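Local atomic coordinates of glucose-binding protein (Thermus thermophilus HB27, PDB entry 2B3F), a protein that binds glucose and galactose, and probably serves as the solute-binding component of a sugar transport system. Residues Trp8-Glu13 with Thr37-Ala42; Gln170-Ser175 with Phe238-Asp243. All coordinates share one frame; numbering follows the deposited sequence.

Contact 1. Residues Trp8-Glu13 with Thr37-Ala42; sequences WWAGDE and TVTGGA. With GAL (beta-D-galactopyranose), chain G.
Trp8 spans the contact from the backbone of 37-42 to the bound galactose. Its CG takes the crowded position between backbone N and carbonyl carbon (chi1 63°), which turns the indole along the chain of 38-42. Trp8 CB rests 3.3 Å from Val38 O, while Trp8 CD1 lies 3.6 Å from Gly40 O. Further out, the carbonyl carbon of Ala42 sits over one face of the indole near CE2, and Trp8 NE1 donates an almost straight hydrogen bond (167°) to the ring oxygen of the sugar, GAL O5, at 3.3 Å. The six-membered ring turns its edge to the sugar, Trp8 CZ2 lying 3.4 Å from GAL O1 and GAL C1 near the indole plane. An alanine here would remove the indole and its bond to GAL O5, and would probably weaken the hold on galactose and loosen the loop at Ala42.

Trp9 turns its indole edge to the same ligand, Trp9 NE1 donating to GAL O3 at 3.0 Å. GAL O6 donates to Glu13 OE1 and GAL O4 to Glu13 OE2; GAL O6 also accepts the N-H of Ala42, nearly in line (177°). Away from the ligand, one water receives the N-H of Gly40 and donates to Trp8 O, tying the backbones together, and Ala10 CB packs on Thr37 and Thr39.

These loops form one wall of the galactose site, which Asp278, Lys312, His66 and His348 help complete. They follow parallel strands 2-7 and 32-37 and lead into helices 15-27 and 44-55, Trp8 touching Ala46 of the latter.

Contact 2. Residues Gln170-Ser175 with Phe238-Asp243; sequences QHLWES and FNIMGD. Unlike the reference sequence in segment 238-243: Ile240 (reference Val).
The strand 238-240 and the turn that follows it pack against helix 166-190 in the second shell of the galactose site. Helix segment and strand cross almost perpendicularly, their axes 9.2 Å apart at closest approach. His171 is the main side chain from the helix: with CG anti to the backbone N (chi1 -168°), its imidazole extends across the Met241-Gly242 backbone, and His171 NE2 comes within 3.5 Å of Met241 C. Both ring nitrogens have partners outside the two segments, NE2 hydrogen-bonding to Ser121 O and ND1 to NE2 of His348, which is itself hydrogen-bonded to galactose.

Met241 starts away from the helix, but bends at chi2 and chi3 fold its thioether back, placing Met241 SD 4.2 Å from the centroid of the His171 ring and only 5° off the normal, a sulfur-aromatic contact over the face. Glu174 OE2 lies over the opposite face toward the rim, where its probable negative charge would be expected to polarise the ring. Beside the His171-Met241 pair, Leu172 CD1 meets Ile240 CG1 at 3.5 Å, the two side chains crossing at about a right angle. The other branch, Ile240 CG2, lies 3.6 Å from Ser175 OG, which is hydrogen-bonded to Ser266.

Strand 238-240 runs between strands 161-162 and 123-126 in a mixed sheet. Helix 166-190 packs against one side of this strand, while Asn239 contacts helix 224-233, and helix 244-252 follows after Asp243.

In the fold
Contact 1 is partly buried and joins two loops that follow neighbouring strands of the larger sheet, whereas contact 2 is fully buried and joins a helix to the smaller sheet. They share no element, and their centres lie about 18 Å apart, with nearest atoms about 7 Å from each other. Contact 1 is first-shell chemistry: indole N-H groups, a carboxylate and a backbone amide hold the sugar directly. Contact 2 works by packing, with apolar branches and a sulfur on an imidazole, and reaches the galactose indirectly through His348. A sugar-holding loop pair beside one sheet and packing beside another is consistent with the two-lobed periplasmic binding protein fold.

Contact 1. Residues Trp8-Glu13 with Thr37-Ala42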
loop_
_atom_site.group_PDB
_atom_site.type_symbol
_atom_site.label_atom_id
_atom_site.label_comp_id
_atom_site.label_asym_id
_atom_site.label_seq_id
_atom_site.Cartn_x
_atom_site.Cartn_y
_atom_site.Cartn_z
ATOM N N TRP A 8 -5.284 -5.015 9.798
ATOM C CA TRP A 8 -6.424 -4.167 9.422
ATOM C C TRP A 8 -7.254 -4.749 8.300
ATOM O O TRP A 8 -7.985 -4.025 7.588
ATOM C CB TRP A 8 -5.978 -2.726 9.158
ATOM C CG TRP A 8 -5.053 -2.432 8.055
ATOM C CD1 TRP A 8 -5.368 -2.094 6.766
ATOM C CD2 TRP A 8 -3.630 -2.295 8.161
ATOM N NE1 TRP A 8 -4.224 -1.782 6.050
ATOM C CE2 TRP A 8 -3.146 -1.891 6.894
ATOM C CE3 TRP A 8 -2.716 -2.480 9.204
ATOM C CZ2 TRP A 8 -1.783 -1.681 6.648
ATOM C CZ3 TRP A 8 -1.381 -2.277 8.957
ATOM C CH2 TRP A 8 -0.927 -1.883 7.698
ATOM N N TRP A 9 -7.202 -6.077 8.155
ATOM C CA TRP A 9 -7.904 -6.702 7.073
ATOM C C TRP A 9 -9.339 -7.085 7.471
ATOM O O TRP A 9 -9.739 -8.237 7.473
ATOM C CB TRP A 9 -7.080 -7.880 6.553
ATOM C CG TRP A 9 -5.858 -7.441 5.821
ATOM C CD1 TRP A 9 -5.687 -6.310 5.057
ATOM C CD2 TRP A 9 -4.614 -8.145 5.778
ATOM N NE1 TRP A 9 -4.407 -6.276 4.549
ATOM C CE2 TRP A 9 -3.734 -7.394 4.971
ATOM C CE3 TRP A 9 -4.165 -9.341 6.341
ATOM C CZ2 TRP A 9 -2.434 -7.811 4.704
ATOM C CZ3 TRP A 9 -2.852 -9.738 6.105
ATOM C CH2 TRP A 9 -2.019 -8.992 5.274
ATOM N N ALA A 10 -10.108 -6.058 7.810
ATOM C CA ALA A 10 -11.490 -6.212 8.230
ATOM C C ALA A 10 -12.429 -6.159 7.039
ATOM O O ALA A 10 -12.092 -5.656 5.958
ATOM C CB ALA A 10 -11.825 -5.101 9.199
ATOM N N GLY A 11 -13.649 -6.660 7.251
ATOM C CA GLY A 11 -14.681 -6.544 6.270
ATOM C C GLY A 11 -14.276 -7.176 4.969
ATOM O O GLY A 11 -13.771 -8.319 4.952
ATOM N N ASP A 12 -14.443 -6.424 3.882
ATOM C CA ASP A 12 -14.203 -6.976 2.572
ATOM C C ASP A 12 -12.709 -7.062 2.256
ATOM O O ASP A 12 -12.350 -7.558 1.203
ATOM C CB ASP A 12 -14.971 -6.238 1.466
ATOM C CG ASP A 12 -14.606 -4.771 1.353
ATOM O OD1 ASP A 12 -13.398 -4.418 1.363
ATOM O OD2 ASP A 12 -15.566 -3.944 1.212
ATOM N N GLU A 13 -11.861 -6.566 3.154
ATOM C CA GLU A 13 -10.421 -6.824 3.022
ATOM C C GLU A 13 -10.012 -8.187 3.558
ATOM O O GLU A 13 -8.854 -8.611 3.349
ATOM C CB GLU A 13 -9.614 -5.717 3.702
ATOM C CG GLU A 13 -9.831 -4.326 3.071
ATOM C CD GLU A 13 -8.607 -3.447 3.129
ATOM O OE1 GLU A 13 -8.720 -2.259 3.535
ATOM O OE2 GLU A 13 -7.522 -3.941 2.733
ATOM N N THR A 37 -8.732 -7.844 14.029
ATOM C CA THR A 37 -8.691 -6.741 13.081
ATOM C C THR A 37 -9.053 -5.400 13.730
ATOM O O THR A 37 -9.941 -5.323 14.592
ATOM C CB THR A 37 -9.647 -6.972 11.924
ATOM O OG1 THR A 37 -10.945 -7.301 12.450
ATOM C CG2 THR A 37 -9.139 -8.107 11.031
ATOM N N VAL A 38 -8.332 -4.365 13.328
ATOM C CA VAL A 38 -8.655 -2.981 13.682
ATOM C C VAL A 38 -9.094 -2.330 12.392
ATOM O O VAL A 38 -8.311 -2.172 11.472
ATOM C CB VAL A 38 -7.478 -2.216 14.310
ATOM C CG1 VAL A 38 -7.856 -0.761 14.563
ATOM C CG2 VAL A 38 -7.049 -2.887 15.592
ATOM N N THR A 39 -10.373 -1.971 12.317
ATOM C CA THR A 39 -10.950 -1.512 11.069
ATOM C C THR A 39 -10.450 -0.112 10.712
ATOM O O THR A 39 -10.456 0.807 11.565
ATOM C CB THR A 39 -12.486 -1.454 11.170
ATOM O OG1 THR A 39 -12.986 -2.714 11.652
ATOM C CG2 THR A 39 -13.115 -1.094 9.804
ATOM N N GLY A 40 -9.986 0.039 9.475
ATOM C CA GLY A 40 -9.508 1.331 8.970
ATOM C C GLY A 40 -8.514 1.154 7.842
ATOM O O GLY A 40 -7.484 0.484 7.993
ATOM N N GLY A 41 -8.822 1.751 6.701
ATOM C CA GLY A 41 -7.970 1.678 5.530
ATOM C C GLY A 41 -6.547 2.092 5.816
ATOM O O GLY A 41 -6.301 3.025 6.597
ATOM N N ALA A 42 -5.600 1.394 5.186
ATOM C CA ALA A 42 -4.174 1.738 5.241
ATOM C C ALA A 42 -3.558 1.716 6.637
ATOM O O ALA A 42 -2.450 2.233 6.848
ATOM C CB ALA A 42 -3.886 3.103 4.566
HETATM C C1 GAL G . -2.309 -0.944 2.780
HETATM C C2 GAL G . -2.066 -2.437 3.039
HETATM C C3 GAL G . -2.960 -3.317 2.177
HETATM C C4 GAL G . -4.428 -2.902 2.299
HETATM C C5 GAL G . -4.524 -1.367 2.122
HETATM C C6 GAL G . -5.947 -0.797 2.239
HETATM O O1 GAL G . -1.533 -0.150 3.625
HETATM O O2 GAL G . -0.675 -2.728 2.831
HETATM O O3 GAL G . -2.820 -4.678 2.559
HETATM O O4 GAL G . -4.884 -3.332 3.554
HETATM O O5 GAL G . -3.694 -0.681 3.028
HETATM O O6 GAL G . -6.384 -0.833 3.565
HETATM O O HOH W 1 -9.942 -2.108 7.667
#

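Contact 2. Residues Gln170-Ser175 with Phe238-Asp243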
loop_
_atom_site.group_PDB
_atom_site.type_symbol
_atom_site.label_atom_id
_atom_site.label_comp_id
_atom_site.label_asym_id
_atom_site.label_seq_id
_atom_site.Cartn_x
_atom_site.Cartn_y
_atom_site.Cartn_z
ATOM N N GLN A 170 -3.382 11.322 0.169
ATOM C CA GLN A 170 -1.936 11.097 0.248
ATOM C C GLN A 170 -1.510 10.070 -0.799
ATOM O O GLN A 170 -0.482 10.232 -1.449
ATOM C CB GLN A 170 -1.543 10.590 1.616
ATOM C CG GLN A 170 -1.840 11.520 2.818
ATOM C CD GLN A 170 -1.340 10.896 4.103
ATOM O OE1 GLN A 170 -0.205 10.423 4.158
ATOM N NE2 GLN A 170 -2.178 10.865 5.131
ATOM N N HIS A 171 -2.315 9.018 -0.941
ATOM C CA HIS A 171 -2.080 7.958 -1.909
ATOM C C HIS A 171 -2.013 8.504 -3.325
ATOM O O HIS A 171 -1.104 8.197 -4.073
ATOM C CB HIS A 171 -3.149 6.873 -1.818
ATOM C CG HIS A 171 -2.792 5.651 -2.595
ATOM N ND1 HIS A 171 -2.313 4.503 -1.998
ATOM C CD2 HIS A 171 -2.792 5.422 -3.930
ATOM C CE1 HIS A 171 -2.047 3.612 -2.940
ATOM N NE2 HIS A 171 -2.339 4.140 -4.119
ATOM N N LEU A 172 -2.997 9.323 -3.681
ATOM C CA LEU A 172 -2.974 10.014 -4.961
ATOM C C LEU A 172 -1.709 10.873 -5.111
ATOM O O LEU A 172 -1.049 10.844 -6.156
ATOM C CB LEU A 172 -4.193 10.908 -5.059
ATOM C CG LEU A 172 -4.270 11.815 -6.261
ATOM C CD1 LEU A 172 -4.289 11.026 -7.573
ATOM C CD2 LEU A 172 -5.554 12.663 -6.073
ATOM N N TRP A 173 -1.365 11.612 -4.061
ATOM C CA TRP A 173 -0.199 12.488 -4.073
ATOM C C TRP A 173 1.096 11.722 -4.403
ATOM O O TRP A 173 1.893 12.198 -5.181
ATOM C CB TRP A 173 -0.019 13.214 -2.739
ATOM C CG TRP A 173 1.133 14.189 -2.729
ATOM C CD1 TRP A 173 1.098 15.519 -3.084
ATOM C CD2 TRP A 173 2.502 13.924 -2.353
ATOM N NE1 TRP A 173 2.341 16.082 -2.954
ATOM C CE2 TRP A 173 3.224 15.139 -2.502
ATOM C CE3 TRP A 173 3.181 12.786 -1.905
ATOM C CZ2 TRP A 173 4.591 15.242 -2.210
ATOM C CZ3 TRP A 173 4.532 12.884 -1.618
ATOM C CH2 TRP A 173 5.229 14.109 -1.779
ATOM N N GLU A 174 1.284 10.522 -3.855
ATOM C CA GLU A 174 2.574 9.831 -4.109
ATOM C C GLU A 174 2.702 9.425 -5.579
ATOM O O GLU A 174 3.801 9.422 -6.129
ATOM C CB GLU A 174 2.869 8.695 -3.135
ATOM C CG GLU A 174 1.986 7.473 -3.168
ATOM C CD GLU A 174 2.399 6.448 -2.102
ATOM O OE1 GLU A 174 3.135 6.826 -1.148
ATOM O OE2 GLU A 174 1.965 5.285 -2.210
ATOM N N SER A 175 1.587 9.116 -6.230
ATOM C CA SER A 175 1.606 8.886 -7.693
ATOM C C SER A 175 1.961 10.166 -8.454
ATOM O O SER A 175 2.801 10.160 -9.357
ATOM C CB SER A 175 0.288 8.343 -8.209
ATOM O OG SER A 175 0.236 6.929 -8.136
ATOM N N PHE A 238 -12.068 7.554 -13.306
ATOM C CA PHE A 238 -10.774 7.069 -12.849
ATOM C C PHE A 238 -10.680 7.040 -11.328
ATOM O O PHE A 238 -11.342 7.802 -10.634
ATOM C CB PHE A 238 -9.659 7.964 -13.370
ATOM C CG PHE A 238 -9.762 8.284 -14.841
ATOM C CD1 PHE A 238 -9.587 7.290 -15.796
ATOM C CD2 PHE A 238 -10.031 9.584 -15.266
ATOM C CE1 PHE A 238 -9.675 7.592 -17.160
ATOM C CE2 PHE A 238 -10.133 9.884 -16.614
ATOM C CZ PHE A 238 -9.950 8.893 -17.558
ATOM N N ASN A 239 -9.802 6.164 -10.832
ATOM C CA ASN A 239 -9.414 6.176 -9.410
ATOM C C ASN A 239 -7.949 5.765 -9.323
ATOM O O ASN A 239 -7.546 4.848 -10.013
ATOM C CB ASN A 239 -10.282 5.216 -8.608
ATOM C CG ASN A 239 -10.021 5.287 -7.109
ATOM O OD1 ASN A 239 -10.041 6.383 -6.495
ATOM N ND2 ASN A 239 -9.826 4.127 -6.499
ATOM N N ILE A 240 -7.169 6.454 -8.491
ATOM C CA ILE A 240 -5.750 6.083 -8.278
ATOM C C ILE A 240 -5.689 5.349 -6.941
ATOM O O ILE A 240 -5.936 5.945 -5.901
ATOM C CB ILE A 240 -4.820 7.320 -8.242
ATOM C CG1 ILE A 240 -4.921 8.162 -9.538
ATOM C CG2 ILE A 240 -3.371 6.903 -7.986
ATOM C CD1 ILE A 240 -4.658 7.424 -10.820
ATOM N N MET A 241 -5.363 4.054 -6.939
ATOM C CA MET A 241 -5.393 3.295 -5.695
ATOM C C MET A 241 -4.552 2.019 -5.847
ATOM O O MET A 241 -4.368 1.522 -6.968
ATOM C CB MET A 241 -6.846 2.958 -5.358
ATOM C CG MET A 241 -7.111 2.221 -4.056
ATOM S SD MET A 241 -6.269 2.941 -2.645
ATOM C CE MET A 241 -6.773 4.667 -2.657
ATOM N N GLY A 242 -4.062 1.510 -4.732
ATOM C CA GLY A 242 -3.316 0.253 -4.747
ATOM C C GLY A 242 -4.143 -0.904 -5.253
ATOM O O GLY A 242 -5.379 -0.854 -5.243
ATOM N N ASP A 243 -3.471 -1.986 -5.643
ATOM C CA ASP A 243 -4.155 -3.113 -6.265
ATOM C C ASP A 243 -4.948 -4.024 -5.332
ATOM O O ASP A 243 -5.554 -5.008 -5.784
ATOM C CB ASP A 243 -3.244 -3.899 -7.241
ATOM C CG ASP A 243 -1.854 -4.227 -6.694
ATOM O OD1 ASP A 243 -1.568 -4.108 -5.479
ATOM O OD2 ASP A 243 -1.005 -4.601 -7.538
#